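PDB 3TL8: effector protein HopAB2 from Pseudomonas syringae pv. tomato, which suppresses plant programmed cell death and immunity as a virulence factor, yet triggers a hypersensitive response where tomato Pto recognises it. Local coordinates for residues L61-V65 / L99-N103. Residues are numbered along the deposited sequence; the frame is centred on the assembly and turned at random.
Sequences LERHV and LLNLN
In the helical BAK1-binding domain of HopAB2, the last turn of helix 54-65 packs against the first turns of helix 98-109. The axes of 61-65 and 99-103 approach to 10.5 Å, their N-to-C directions 138° apart, an obliquely antiparallel pairing that buries 340 Å² between the two segments, both sides summed. No hydrogen bond crosses it, and contact across it is mainly apolar packing. L61 reaches in with both branches: CD2 meets L99 CD2 at 3.3 Å, while L61 CD1 sits against the backbone of N103, 3.8 Å from N103 CA, and touches L102 CD2 at 3.9 Å. With CG anti to the backbone N (chi1 -178°), the H64 ring is carried toward L99, whose CD1 comes obliquely to it near NE2 and 3.9 Å from H64 CD2. H64 ND1 is hydrogen-bonded to L69 O, which should limit ring rotation. L79 of helix 73-81 touches L99 and L102, extending this core. V65 CG1 abuts L100 CD2 at 3.6 Å, and both residues also pack on apolar side chains of another protein's chain. N103 ND2 makes a weak hydrogen bond to that partner's backbone, while N103 OD1 rests 3.6 Å from L61 CB.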
ATOM      1  N   LEU B  61      -1.174  19.409  -7.562  1.00 74.43           N
ATOM      2  CA  LEU B  61      -1.879  18.200  -7.166  1.00 71.43           C
ATOM      3  C   LEU B  61      -1.128  16.932  -7.555  1.00 70.10           C
ATOM      4  O   LEU B  61      -1.102  15.966  -6.800  1.00 60.70           O
ATOM      5  CB  LEU B  61      -3.276  18.177  -7.781  1.00 68.21           C
ATOM      6  CG  LEU B  61      -4.375  18.653  -6.846  1.00 69.09           C
ATOM      7  CD1 LEU B  61      -5.732  18.377  -7.461  1.00 73.00           C
ATOM      8  CD2 LEU B  61      -4.232  17.947  -5.514  1.00 66.04           C
ATOM      9  N   GLU B  62      -0.535  16.936  -8.742  1.00 74.82           N
ATOM     10  CA  GLU B  62       0.215  15.785  -9.208  1.00 78.74           C
ATOM     11  C   GLU B  62       1.451  15.596  -8.337  1.00 75.30           C
ATOM     12  O   GLU B  62       1.721  14.503  -7.848  1.00 77.26           O
ATOM     13  CB  GLU B  62       0.618  15.952 -10.672  1.00 89.04           C
ATOM     14  CG  GLU B  62       1.343  14.740 -11.236  1.00105.74           C
ATOM     15  CD  GLU B  62       1.888  14.967 -12.635  1.00122.07           C
ATOM     16  OE1 GLU B  62       1.822  16.119 -13.126  1.00128.62           O
ATOM     17  OE2 GLU B  62       2.385  13.991 -13.238  1.00123.48           O
ATOM     18  N   ARG B  63       2.196  16.671  -8.137  1.00 71.34           N
ATOM     19  CA  ARG B  63       3.414  16.595  -7.355  1.00 75.81           C
ATOM     20  C   ARG B  63       3.145  16.299  -5.888  1.00 80.49           C
ATOM     21  O   ARG B  63       4.005  15.761  -5.195  1.00 86.47           O
ATOM     22  CB  ARG B  63       4.225  17.873  -7.517  1.00 88.09           C
ATOM     23  CG  ARG B  63       4.737  18.045  -8.928  1.00103.93           C
ATOM     24  CD  ARG B  63       5.601  19.281  -9.079  1.00117.36           C
ATOM     25  NE  ARG B  63       6.276  19.284 -10.372  1.00124.12           N
ATOM     26  CZ  ARG B  63       6.980  20.305 -10.846  1.00131.29           C
ATOM     27  NH1 ARG B  63       7.100  21.417 -10.132  1.00132.51           N
ATOM     28  NH2 ARG B  63       7.560  20.214 -12.035  1.00133.71           N
ATOM     29  N   HIS B  64       1.951  16.640  -5.411  1.00 76.03           N
ATOM     30  CA  HIS B  64       1.604  16.363  -4.022  1.00 70.77           C
ATOM     31  C   HIS B  64       1.242  14.896  -3.825  1.00 70.87           C
ATOM     32  O   HIS B  64       1.707  14.248  -2.887  1.00 69.35           O
ATOM     33  CB  HIS B  64       0.453  17.253  -3.542  1.00 67.68           C
ATOM     34  CG  HIS B  64       0.086  17.035  -2.105  1.00 68.58           C
ATOM     35  ND1 HIS B  64       0.931  17.356  -1.064  1.00 67.53           N
ATOM     36  CD2 HIS B  64      -1.027  16.513  -1.536  1.00 65.37           C
ATOM     37  CE1 HIS B  64       0.352  17.047   0.084  1.00 65.39           C
ATOM     38  NE2 HIS B  64      -0.837  16.534  -0.175  1.00 62.05           N
ATOM     39  N   VAL B  65       0.411  14.382  -4.724  1.00 68.81           N
ATOM     40  CA  VAL B  65      -0.113  13.030  -4.616  1.00 69.18           C
ATOM     41  C   VAL B  65       0.925  11.940  -4.902  1.00 78.21           C
ATOM     42  O   VAL B  65       0.885  10.870  -4.297  1.00 86.16           O
ATOM     43  CB  VAL B  65      -1.340  12.841  -5.521  1.00 75.04           C
ATOM     44  CG1 VAL B  65      -1.656  11.385  -5.661  1.00 86.36           C
ATOM     45  CG2 VAL B  65      -2.541  13.590  -4.954  1.00 77.93           C
ATOM     46  N   LEU B  99      -8.625  15.253  -2.053  1.00 51.27           N
ATOM     47  CA  LEU B  99      -7.556  15.562  -3.001  1.00 50.96           C
ATOM     48  C   LEU B  99      -7.412  14.546  -4.156  1.00 63.03           C
ATOM     49  O   LEU B  99      -7.190  14.953  -5.301  1.00 61.37           O
ATOM     50  CB  LEU B  99      -6.224  15.742  -2.272  1.00 50.92           C
ATOM     51  CG  LEU B  99      -6.022  17.102  -1.590  1.00 56.33           C
ATOM     52  CD1 LEU B  99      -4.800  17.125  -0.666  1.00 45.58           C
ATOM     53  CD2 LEU B  99      -5.920  18.187  -2.644  1.00 56.49           C
ATOM     54  N   LEU B 100      -7.527  13.242  -3.869  1.00 56.03           N
ATOM     55  CA  LEU B 100      -7.405  12.244  -4.928  1.00 41.84           C
ATOM     56  C   LEU B 100      -8.592  12.338  -5.876  1.00 42.53           C
ATOM     57  O   LEU B 100      -8.430  12.310  -7.091  1.00 42.67           O
ATOM     58  CB  LEU B 100      -7.286  10.830  -4.369  1.00 40.83           C
ATOM     59  CG  LEU B 100      -6.039  10.537  -3.543  1.00 45.91           C
ATOM     60  CD1 LEU B 100      -6.263   9.328  -2.672  1.00 42.98           C
ATOM     61  CD2 LEU B 100      -4.815  10.353  -4.409  1.00 44.69           C
ATOM     62  N   ASN B 101      -9.785  12.449  -5.311  1.00 41.22           N
ATOM     63  CA  ASN B 101     -10.987  12.616  -6.114  1.00 44.97           C
ATOM     64  C   ASN B 101     -10.897  13.832  -7.028  1.00 49.59           C
ATOM     65  O   ASN B 101     -11.288  13.768  -8.187  1.00 55.51           O
ATOM     66  CB  ASN B 101     -12.226  12.726  -5.220  1.00 53.14           C
ATOM     67  CG  ASN B 101     -12.570  11.410  -4.531  1.00 60.99           C
ATOM     68  OD1 ASN B 101     -12.289  10.327  -5.053  1.00 68.51           O
ATOM     69  ND2 ASN B 101     -13.183  11.500  -3.357  1.00 54.16           N
ATOM     70  N   LEU B 102     -10.381  14.934  -6.492  1.00 45.79           N
ATOM     71  CA  LEU B 102     -10.234  16.176  -7.241  1.00 52.26           C
ATOM     72  C   LEU B 102      -9.239  16.056  -8.382  1.00 55.73           C
ATOM     73  O   LEU B 102      -9.474  16.547  -9.479  1.00 54.42           O
ATOM     74  CB  LEU B 102      -9.780  17.309  -6.323  1.00 45.73           C
ATOM     75  CG  LEU B 102      -9.669  18.646  -7.052  1.00 46.64           C
ATOM     76  CD1 LEU B 102     -11.029  19.041  -7.617  1.00 41.66           C
ATOM     77  CD2 LEU B 102      -9.120  19.718  -6.137  1.00 42.50           C
ATOM     78  N   ASN B 103      -8.117  15.410  -8.112  1.00 59.50           N
ATOM     79  CA  ASN B 103      -7.083  15.237  -9.114  1.00 55.69           C
ATOM     80  C   ASN B 103      -7.634  14.506 -10.335  1.00 57.80           C
ATOM     81  O   ASN B 103      -7.286  14.812 -11.474  1.00 63.91           O
ATOM     82  CB  ASN B 103      -5.917  14.480  -8.491  1.00 51.05           C
ATOM     83  CG  ASN B 103      -4.732  14.372  -9.410  1.00 50.09           C
ATOM     84  OD1 ASN B 103      -4.137  15.382  -9.809  1.00 56.15           O
ATOM     85  ND2 ASN B 103      -4.360  13.141  -9.738  1.00 43.43           N
TER